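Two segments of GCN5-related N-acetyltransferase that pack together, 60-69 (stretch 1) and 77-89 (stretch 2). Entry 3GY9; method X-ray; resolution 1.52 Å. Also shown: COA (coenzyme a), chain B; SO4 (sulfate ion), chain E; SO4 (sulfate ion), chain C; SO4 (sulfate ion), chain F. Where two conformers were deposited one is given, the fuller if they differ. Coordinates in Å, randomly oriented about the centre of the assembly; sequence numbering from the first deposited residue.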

ATOM      1  N   GLN A  60      -5.477 -12.677 -11.948  1.00 19.16           N
ATOM      2  CA  GLN A  60      -5.522 -13.075 -10.551  1.00 18.42           C
ATOM      3  C   GLN A  60      -4.868 -11.984  -9.713  1.00 19.48           C
ATOM      4  O   GLN A  60      -3.907 -11.346 -10.155  1.00 20.07           O
ATOM      5  N   VAL A  61      -5.409 -11.756  -8.523  1.00 18.92           N
ATOM      6  CA  VAL A  61      -4.889 -10.723  -7.621  1.00 19.93           C
ATOM      7  C   VAL A  61      -3.593 -11.234  -6.996  1.00 20.85           C
ATOM      8  O   VAL A  61      -3.590 -12.281  -6.318  1.00 22.52           O
ATOM      9  N   LEU A  62      -2.492 -10.514  -7.220  1.00 20.24           N
ATOM     10  CA  LEU A  62      -1.206 -10.910  -6.634  1.00 20.57           C
ATOM     11  C   LEU A  62      -0.766 -10.031  -5.450  1.00 20.55           C
ATOM     12  O   LEU A  62       0.136 -10.421  -4.703  1.00 22.15           O
ATOM     13  N   ALA A  63      -1.398  -8.864  -5.302  1.00 20.94           N
ATOM     14  CA  ALA A  63      -1.029  -7.901  -4.269  1.00 20.31           C
ATOM     15  C   ALA A  63      -2.090  -6.839  -4.139  1.00 19.07           C
ATOM     16  O   ALA A  63      -2.893  -6.621  -5.047  1.00 21.27           O
ATOM     17  N   CYS A  64      -2.077  -6.184  -2.983  1.00 21.47           N
ATOM     18  CA  CYS A  64      -2.893  -5.005  -2.791  1.00 21.23           C
ATOM     19  C   CYS A  64      -2.099  -3.966  -2.019  1.00 21.36           C
ATOM     20  O   CYS A  64      -1.107  -4.302  -1.383  1.00 22.26           O
ATOM     21  N   GLY A  65      -2.585  -2.723  -2.061  1.00 20.99           N
ATOM     22  CA  GLY A  65      -1.984  -1.653  -1.259  1.00 21.19           C
ATOM     23  C   GLY A  65      -2.533  -0.313  -1.673  1.00 20.73           C
ATOM     24  O   GLY A  65      -2.858  -0.099  -2.828  1.00 22.05           O
ATOM     25  N   GLY A  66      -2.592   0.610  -0.723  1.00 20.76           N
ATOM     26  CA  GLY A  66      -3.168   1.893  -1.025  1.00 20.70           C
ATOM     27  C   GLY A  66      -2.779   2.928  -0.024  1.00 20.14           C
ATOM     28  O   GLY A  66      -1.784   2.790   0.676  1.00 21.08           O
ATOM     29  N   TYR A  67      -3.573   3.988   0.022  1.00 20.53           N
ATOM     30  CA  TYR A  67      -3.302   5.102   0.923  1.00 19.70           C
ATOM     31  C   TYR A  67      -4.587   5.822   1.286  1.00 19.37           C
ATOM     32  O   TYR A  67      -5.603   5.735   0.588  1.00 19.85           O
HETATM   33  N   MSE A  68      -4.532   6.521   2.410  1.00 18.09           N
HETATM   34  CA  MSE A  68      -5.608   7.383   2.846  1.00 18.24           C
HETATM   35  C   MSE A  68      -5.056   8.398   3.846  1.00 21.38           C
HETATM   36  O   MSE A  68      -3.868   8.421   4.131  1.00 20.47           O
ATOM     37  N   LYS A  69      -5.921   9.262   4.357  1.00 20.21           N
ATOM     38  CA  LYS A  69      -5.480  10.266   5.286  1.00 21.73           C
ATOM     39  C   LYS A  69      -4.987   9.636   6.583  1.00 21.55           C
ATOM     40  O   LYS A  69      -5.616   8.723   7.112  1.00 22.31           O
ATOM     41  N   GLY A  77      -0.440  11.551   4.636  1.00 20.11           N
ATOM     42  CA  GLY A  77      -1.148  10.351   4.210  1.00 19.59           C
ATOM     43  C   GLY A  77      -0.481   9.122   4.785  1.00 19.53           C
ATOM     44  O   GLY A  77       0.705   9.126   5.065  1.00 21.27           O
ATOM     45  N   ARG A  78      -1.274   8.076   4.971  1.00 19.52           N
ATOM     46  CA  ARG A  78      -0.804   6.802   5.475  1.00 20.86           C
ATOM     47  C   ARG A  78      -0.915   5.764   4.373  1.00 20.20           C
ATOM     48  O   ARG A  78      -1.995   5.621   3.770  1.00 19.92           O
ATOM     49  N   ILE A  79       0.187   5.067   4.079  1.00 19.85           N
ATOM     50  CA  ILE A  79       0.181   3.952   3.154  1.00 20.35           C
ATOM     51  C   ILE A  79      -0.281   2.711   3.910  1.00 20.77           C
ATOM     52  O   ILE A  79       0.258   2.406   4.960  1.00 22.65           O
ATOM     53  N   ARG A  80      -1.332   2.057   3.399  1.00 20.40           N
ATOM     54  CA  ARG A  80      -2.014   1.012   4.144  1.00 20.27           C
ATOM     55  C   ARG A  80      -2.194  -0.253   3.370  1.00 20.36           C
ATOM     56  O   ARG A  80      -2.398  -0.245   2.164  1.00 20.42           O
ATOM     57  N   HIS A  81      -2.179  -1.349   4.116  1.00 21.18           N
ATOM     58  CA  HIS A  81      -2.625  -2.650   3.621  1.00 20.68           C
ATOM     59  C   HIS A  81      -1.803  -3.192   2.475  1.00 22.46           C
ATOM     60  O   HIS A  81      -2.327  -3.848   1.584  1.00 24.05           O
ATOM     61  N   VAL A  82      -0.501  -2.949   2.480  1.00 20.80           N
ATOM     62  CA  VAL A  82       0.365  -3.431   1.415  1.00 20.41           C
ATOM     63  C   VAL A  82       0.737  -4.878   1.679  1.00 21.30           C
ATOM     64  O   VAL A  82       1.292  -5.201   2.718  1.00 22.00           O
ATOM     65  N   TYR A  83       0.412  -5.742   0.729  1.00 20.98           N
ATOM     66  CA  TYR A  83       0.677  -7.183   0.869  1.00 20.45           C
ATOM     67  C   TYR A  83       0.838  -7.801  -0.512  1.00 21.25           C
ATOM     68  O   TYR A  83       0.015  -7.556  -1.396  1.00 21.44           O
ATOM     69  N   VAL A  84       1.897  -8.590  -0.693  1.00 20.63           N
ATOM     70  CA  VAL A  84       2.127  -9.329  -1.939  1.00 20.42           C
ATOM     71  C   VAL A  84       2.070 -10.810  -1.597  1.00 19.08           C
ATOM     72  O   VAL A  84       2.661 -11.240  -0.606  1.00 19.03           O
ATOM     73  N   LEU A  85       1.345 -11.587  -2.409  1.00 21.73           N
ATOM     74  CA  LEU A  85       1.271 -13.045  -2.210  0.50 20.70           C
ATOM     75  C   LEU A  85       2.669 -13.622  -2.149  1.00 22.59           C
ATOM     76  O   LEU A  85       3.534 -13.245  -2.946  1.00 21.67           O
ATOM     77  N   PRO A  86       2.913 -14.539  -1.187  1.00 22.68           N
ATOM     78  CA  PRO A  86       4.259 -15.089  -1.047  1.00 22.89           C
ATOM     79  C   PRO A  86       4.904 -15.565  -2.354  1.00 22.31           C
ATOM     80  O   PRO A  86       6.061 -15.235  -2.627  1.00 24.59           O
ATOM     81  N   GLU A  87       4.164 -16.300  -3.177  1.00 23.48           N
ATOM     82  CA  GLU A  87       4.738 -16.856  -4.414  1.00 26.76           C
ATOM     83  C   GLU A  87       5.047 -15.795  -5.479  1.00 25.44           C
ATOM     84  O   GLU A  87       5.798 -16.071  -6.427  1.00 25.42           O
ATOM     85  N   ALA A  88       4.515 -14.582  -5.295  1.00 22.63           N
ATOM     86  CA  ALA A  88       4.684 -13.487  -6.253  1.00 20.79           C
ATOM     87  C   ALA A  88       5.703 -12.450  -5.803  1.00 21.58           C
ATOM     88  O   ALA A  88       5.925 -11.472  -6.512  1.00 23.15           O
ATOM     89  N   ARG A  89       6.307 -12.658  -4.633  1.00 21.64           N
ATOM     90  CA  ARG A  89       7.330 -11.741  -4.123  1.00 19.83           C
ATOM     91  C   ARG A  89       8.628 -11.832  -4.917  1.00 20.98           C
ATOM     92  O   ARG A  89       8.870 -12.820  -5.636  1.00 20.65           O
TER

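Strands 61-69 and 77-84 run antiparallel, and their pairing is carried mainly by the backbone. Three residue pairs exchange two hydrogen bonds each. Cys64 N donates to Tyr83 O (3.0 Å), and Tyr83 N to Cys64 O (3.0 Å). Gly66 N donates to Arg80 O (3.0 Å), and Arg80 N to Gly66 O (2.9 Å). Met68 N donates to Arg78 O (3.0 Å), and Arg78 N to Met68 O (2.7 Å). Beyond the last strand residue, Leu85 N gives a nearly straight bond to Leu62 O (2.8 Å).

The register slips by one residue between Cys64 and Gly66, a beta bulge. At the bulge His81 has phi/psi of 63/36°, and its N turns to a sulfate, His81 N to O1 of SO4 chain E at 2.8 Å. Gly65 has no side chain here; an ideal CB would clash with Val82 CG2, 3.0 Å away.

Ala63, Tyr67, Ile79 and Val84 share one face of the sheet. Ala63 CB meets Val84 CG2 at 3.8 Å, with Val84 in the t rotamer. Tyr67 is p, and its ring leads away from the second stretch; its OH is hydrogen-bonded elsewhere in the structure. Ile79 is m, t.

Cys64, Met68, Arg78, Arg80 and Tyr83 lie on the other face. Cys64 is p, and its SG sits 4.4 Å from Tyr83 CB. Met68, a selenomethionine in the p, t, m form, places SE 3.5 Å from Arg80 NH1, at the edge of the guanidinium. Arg80 is m, t, p and spends its donors largely on sulfate. Its NE bonds to O3 of SO4 chain E (2.8 Å). Its NH2 bonds to O2 of the same ion (3.1 Å) and to O3 of SO4 chain F (3.0 Å). Arg78 is extended, all t through chi3, and its end leads away; NH2 is satisfied elsewhere in the structure.

At the far end Leu62 (m, t) closes the contact. Its CD2 lies 4.2 Å from Leu85 CD1, and its CB 4.1 Å from Ala88 CB. Leu85 is also m, t.

Coenzyme A takes up a donor left free by the pairing: Val84 N bonds to its O9P at 3.0 Å. Val84 O accepts from both Arg89 NE and Arg89 NH2, each at 2.9 Å. The Arg89 guanidinium has COA N8P over one face. Gln60 makes no contact with the second stretch; its NE2 bonds to O1 of SO4 chain C at 2.9 Å.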

ATOM      1  CB  GLN A  60      -4.807 -14.400 -10.356  1.00 19.09           C
ATOM      2  CG  GLN A  60      -5.480 -15.523 -11.074  1.00 17.17           C
ATOM      3  CD  GLN A  60      -4.918 -16.877 -10.778  1.00 17.42           C
ATOM      4  OE1 GLN A  60      -3.712 -17.095 -10.876  1.00 18.74           O
ATOM      5  NE2 GLN A  60      -5.793 -17.829 -10.501  1.00 16.82           N
ATOM      6  CB  VAL A  61      -5.882 -10.412  -6.472  1.00 22.41           C
ATOM      7  CG1 VAL A  61      -5.232  -9.488  -5.434  1.00 25.05           C
ATOM      8  CG2 VAL A  61      -7.140  -9.807  -7.015  1.00 23.80           C
ATOM      9  CB  LEU A  62      -0.108 -10.884  -7.689  1.00 20.92           C
ATOM     10  CG  LEU A  62      -0.286 -11.757  -8.936  1.00 21.67           C
ATOM     11  CD1 LEU A  62       0.890 -11.604  -9.839  1.00 22.89           C
ATOM     12  CD2 LEU A  62      -0.502 -13.212  -8.572  1.00 23.18           C
ATOM     13  CB  ALA A  63       0.277  -7.236  -4.611  1.00 21.92           C
ATOM     14  CB  CYS A  64      -4.187  -5.365  -2.029  1.00 22.44           C
ATOM     15  SG  CYS A  64      -3.952  -6.046  -0.385  1.00 23.26           S
ATOM     16  CB  TYR A  67      -2.310   6.090   0.276  1.00 20.85           C
ATOM     17  CG  TYR A  67      -2.904   6.851  -0.872  1.00 20.46           C
ATOM     18  CD1 TYR A  67      -2.854   6.347  -2.177  1.00 18.51           C
ATOM     19  CD2 TYR A  67      -3.535   8.074  -0.668  1.00 19.96           C
ATOM     20  CE1 TYR A  67      -3.424   7.048  -3.240  1.00 20.02           C
ATOM     21  CE2 TYR A  67      -4.122   8.774  -1.729  1.00 20.40           C
ATOM     22  CZ  TYR A  67      -4.057   8.249  -3.017  1.00 20.25           C
ATOM     23  OH  TYR A  67      -4.650   8.968  -4.052  1.00 22.57           O
HETATM   24  CB  MSE A  68      -6.755   6.557   3.442  1.00 18.83           C
HETATM   25  CG  MSE A  68      -6.397   5.782   4.688  1.00 18.86           C
HETATM   26 SE   MSE A  68      -7.909   4.841   5.475  0.75 24.11          SE
HETATM   27  CE  MSE A  68      -8.735   6.359   6.305  1.00 24.23           C
ATOM     28  CB  LYS A  69      -6.633  11.232   5.573  1.00 22.68           C
ATOM     29  CG  LYS A  69      -6.199  12.430   6.380  1.00 25.39           C
ATOM     30  CD  LYS A  69      -7.360  13.356   6.716  1.00 26.32           C
ATOM     31  CE  LYS A  69      -6.938  14.414   7.732  1.00 33.00           C
ATOM     32  NZ  LYS A  69      -6.436  13.803   9.011  1.00 40.34           N
ATOM     33  CB  ARG A  78      -1.672   6.366   6.654  1.00 20.29           C
ATOM     34  CG  ARG A  78      -1.107   5.147   7.340  1.00 24.26           C
ATOM     35  CD  ARG A  78      -2.022   4.696   8.468  1.00 25.32           C
ATOM     36  NE  ARG A  78      -1.392   3.665   9.303  1.00 27.08           N
ATOM     37  CZ  ARG A  78      -0.711   3.920  10.422  1.00 25.74           C
ATOM     38  NH1 ARG A  78      -0.493   5.151  10.845  1.00 30.82           N
ATOM     39  NH2 ARG A  78      -0.171   2.919  11.090  1.00 35.48           N
ATOM     40  CB  ILE A  79       1.570   3.768   2.529  1.00 21.35           C
ATOM     41  CG1 ILE A  79       1.888   5.003   1.660  1.00 20.62           C
ATOM     42  CG2 ILE A  79       1.644   2.467   1.730  1.00 23.20           C
ATOM     43  CD1 ILE A  79       3.321   5.064   1.155  1.00 23.04           C
ATOM     44  CB  ARG A  80      -3.406   1.490   4.539  1.00 21.26           C
ATOM     45  CG  ARG A  80      -3.380   2.802   5.320  1.00 23.14           C
ATOM     46  CD  ARG A  80      -4.622   2.971   6.183  1.00 21.93           C
ATOM     47  NE  ARG A  80      -4.680   1.995   7.259  1.00 21.24           N
ATOM     48  CZ  ARG A  80      -5.747   1.753   8.012  1.00 22.78           C
ATOM     49  NH1 ARG A  80      -6.886   2.395   7.819  1.00 22.29           N
ATOM     50  NH2 ARG A  80      -5.683   0.812   8.933  1.00 24.61           N
ATOM     51  CB  HIS A  81      -4.112  -2.625   3.232  1.00 21.21           C
ATOM     52  CG  HIS A  81      -5.011  -2.032   4.275  1.00 21.26           C
ATOM     53  ND1 HIS A  81      -5.074  -2.504   5.568  1.00 23.78           N
ATOM     54  CD2 HIS A  81      -5.893  -1.005   4.206  1.00 20.98           C
ATOM     55  CE1 HIS A  81      -5.974  -1.804   6.242  1.00 23.39           C
ATOM     56  NE2 HIS A  81      -6.464  -0.871   5.440  1.00 22.34           N
ATOM     57  CB  VAL A  82       1.662  -2.597   1.350  1.00 20.95           C
ATOM     58  CG1 VAL A  82       2.664  -3.250   0.404  1.00 22.94           C
ATOM     59  CG2 VAL A  82       1.340  -1.173   0.930  1.00 21.50           C
ATOM     60  CB  TYR A  83      -0.485  -7.877   1.594  1.00 20.81           C
ATOM     61  CG  TYR A  83      -0.225  -9.339   1.822  1.00 20.29           C
ATOM     62  CD1 TYR A  83       0.571  -9.769   2.876  1.00 22.51           C
ATOM     63  CD2 TYR A  83      -0.763 -10.288   0.975  1.00 20.70           C
ATOM     64  CE1 TYR A  83       0.823 -11.120   3.080  1.00 20.14           C
ATOM     65  CE2 TYR A  83      -0.502 -11.649   1.173  1.00 20.44           C
ATOM     66  CZ  TYR A  83       0.290 -12.051   2.213  1.00 21.85           C
ATOM     67  OH  TYR A  83       0.554 -13.391   2.429  1.00 22.53           O
ATOM     68  CB  VAL A  84       3.520  -9.016  -2.529  1.00 19.68           C
ATOM     69  CG1 VAL A  84       3.780  -9.815  -3.811  1.00 21.20           C
ATOM     70  CG2 VAL A  84       3.627  -7.530  -2.804  1.00 21.51           C
ATOM     71  CB  LEU A  85       0.514 -13.747  -3.347  0.50 21.97           C
ATOM     72  CG  LEU A  85      -1.011 -13.685  -3.401  0.50 22.20           C
ATOM     73  CD1 LEU A  85      -1.469 -14.414  -4.651  0.50 21.67           C
ATOM     74  CD2 LEU A  85      -1.651 -14.300  -2.153  0.50 24.23           C
ATOM     75  CB  PRO A  86       4.063 -16.246  -0.056  1.00 23.16           C
ATOM     76  CG  PRO A  86       2.937 -15.788   0.792  1.00 25.63           C
ATOM     77  CD  PRO A  86       2.006 -15.083  -0.143  1.00 22.32           C
ATOM     78  CB  GLU A  87       3.810 -17.934  -4.992  1.00 28.27           C
ATOM     79  CG  GLU A  87       2.468 -17.392  -5.500  1.00 33.28           C
ATOM     80  CD  GLU A  87       1.363 -18.443  -5.511  1.00 37.29           C
ATOM     81  OE1 GLU A  87       0.435 -18.348  -4.665  1.00 45.59           O
ATOM     82  OE2 GLU A  87       1.442 -19.365  -6.356  1.00 46.26           O
ATOM     83  CB  ALA A  88       3.364 -12.812  -6.536  1.00 22.99           C
ATOM     84  CB  ARG A  89       7.589 -12.019  -2.659  1.00 19.62           C
ATOM     85  CG  ARG A  89       6.408 -11.660  -1.800  1.00 18.81           C
ATOM     86  CD  ARG A  89       6.556 -12.150  -0.380  1.00 19.07           C
ATOM     87  NE  ARG A  89       5.275 -11.960   0.284  1.00 20.05           N
ATOM     88  CZ  ARG A  89       4.908 -12.542   1.418  1.00 21.81           C
ATOM     89  NH1 ARG A  89       5.713 -13.361   2.077  1.00 21.69           N
ATOM     90  NH2 ARG A  89       3.689 -12.284   1.888  1.00 20.88           N
TER
HETATM   91  N1A COA B 201      10.043 -10.585   1.490  1.00 30.08           N
HETATM   92  C2A COA B 201      10.299  -9.332   2.017  1.00 28.24           C
HETATM   93  N3A COA B 201      10.978  -8.382   1.280  1.00 27.76           N
HETATM   94  C4A COA B 201      11.391  -8.686   0.024  1.00 27.54           C
HETATM   95  C5A COA B 201      11.146  -9.941  -0.527  1.00 26.91           C
HETATM   96  C6A COA B 201      10.463 -10.897   0.217  1.00 24.49           C
HETATM   97  N6A COA B 201      10.308 -12.134  -0.236  1.00 24.99           N
HETATM   98  N7A COA B 201      11.676  -9.945  -1.776  1.00 30.56           N
HETATM   99  C8A COA B 201      12.240  -8.742  -2.021  1.00 31.32           C
HETATM  100  N9A COA B 201      12.074  -7.961  -0.903  1.00 30.39           N
HETATM  101  C1B COA B 201      12.558  -6.593  -0.691  1.00 30.56           C
HETATM  102  C2B COA B 201      14.008  -6.429  -1.122  1.00 31.81           C
HETATM  103  O2B COA B 201      14.657  -5.518  -0.257  1.00 40.62           O
HETATM  104  C3B COA B 201      13.896  -5.851  -2.509  1.00 35.31           C
HETATM  105  O3B COA B 201      14.998  -5.064  -2.890  1.00 43.21           O
HETATM  106  P3B COA B 201      15.969  -5.644  -4.033  1.00 52.45           P
HETATM  107  O7A COA B 201      17.069  -4.649  -4.316  1.00 56.29           O
HETATM  108  O8A COA B 201      16.526  -6.950  -3.525  1.00 54.90           O
HETATM  109  O9A COA B 201      15.190  -5.901  -5.302  1.00 53.49           O
HETATM  110  C4B COA B 201      12.651  -5.003  -2.376  1.00 23.01           C
HETATM  111  O4B COA B 201      11.799  -5.711  -1.496  1.00 29.23           O
HETATM  112  C5B COA B 201      11.966  -4.719  -3.715  1.00 23.63           C
HETATM  113  O5B COA B 201      11.637  -5.930  -4.345  1.00 15.01           O
HETATM  114  P1A COA B 201      10.166  -6.237  -4.959  1.00 14.14           P
HETATM  115  O1A COA B 201       9.615  -5.055  -5.692  1.00 13.98           O
HETATM  116  O2A COA B 201      10.348  -7.479  -5.768  1.00 15.21           O
HETATM  117  O3A COA B 201       9.381  -6.557  -3.606  1.00 15.80           O
HETATM  118  P2A COA B 201       8.081  -7.468  -3.408  1.00 13.17           P
HETATM  119  O4A COA B 201       7.204  -7.524  -4.646  1.00 12.77           O
HETATM  120  O5A COA B 201       8.483  -8.763  -2.803  1.00 13.70           O
HETATM  121  O6A COA B 201       7.315  -6.578  -2.316  1.00 11.77           O
HETATM  122  CBP COA B 201       6.922  -6.635   0.081  1.00 14.44           C
HETATM  123  CCP COA B 201       7.901  -6.296  -1.046  1.00 14.20           C
HETATM  124  CDP COA B 201       5.711  -5.713  -0.021  1.00 13.09           C
HETATM  125  CEP COA B 201       7.648  -6.381   1.418  1.00 15.95           C
HETATM  126  CAP COA B 201       6.471  -8.104  -0.046  1.00 18.79           C
HETATM  127  OAP COA B 201       7.607  -8.938  -0.112  1.00 18.26           O
HETATM  128  C9P COA B 201       5.623  -8.513   1.126  0.50 16.34           C
HETATM  129  O9P COA B 201       4.247  -8.250   1.160  1.00 15.82           O
HETATM  130  N8P COA B 201       6.284  -9.117   2.109  0.50 18.29           N
HETATM  131  C7P COA B 201       5.616  -9.589   3.316  0.50 24.80           C
HETATM  132  C6P COA B 201       6.511  -9.428   4.546  0.50 26.48           C
HETATM  133  C5P COA B 201       7.702 -10.355   4.460  0.50 30.96           C
HETATM  134  O5P COA B 201       8.022 -10.869   3.374  0.50 35.60           O
HETATM  135  N4P COA B 201       8.362 -10.583   5.594  0.50 32.97           N
HETATM  136  C3P COA B 201       9.670 -11.201   5.609  0.50 30.07           C
HETATM  137  C2P COA B 201       9.620 -12.682   5.234  0.50 34.62           C
HETATM  138  S1P COA B 201       8.500 -13.684   6.242  0.50 33.78           S
HETATM  139  S   SO4 E 204      -1.960  -0.586   7.896  0.50 12.57           S
HETATM  140  O1  SO4 E 204      -1.598  -1.556   6.858  0.50  8.64           O
HETATM  141  O2  SO4 E 204      -3.144  -1.023   8.627  0.50 13.14           O
HETATM  142  O3  SO4 E 204      -2.198   0.717   7.297  0.50 10.31           O
HETATM  143  O4  SO4 E 204      -0.843  -0.431   8.838  0.50 12.60           O
HETATM  144  S   SO4 C 202      -9.192 -16.249  -9.544  0.50 11.63           S
HETATM  145  O1  SO4 C 202      -8.625 -17.315 -10.359  0.50 11.80           O
HETATM  146  O2  SO4 C 202      -9.272 -15.029 -10.334  0.50 14.53           O
HETATM  147  O3  SO4 C 202      -8.327 -16.022  -8.393  0.50 11.80           O
HETATM  148  O4  SO4 C 202     -10.529 -16.614  -9.089  0.50 13.29           O
HETATM  149  S   SO4 F 205      -8.435  -1.044  10.117  0.50 23.18           S
HETATM  150  O1  SO4 F 205      -7.110  -1.665  10.081  0.50 21.89           O
HETATM  151  O2  SO4 F 205      -9.133  -1.416   8.888  0.50 18.25           O
HETATM  152  O3  SO4 F 205      -8.277   0.407  10.294  0.50 16.01           O
HETATM  153  O4  SO4 F 205      -9.193  -1.576  11.240  0.50 26.93           O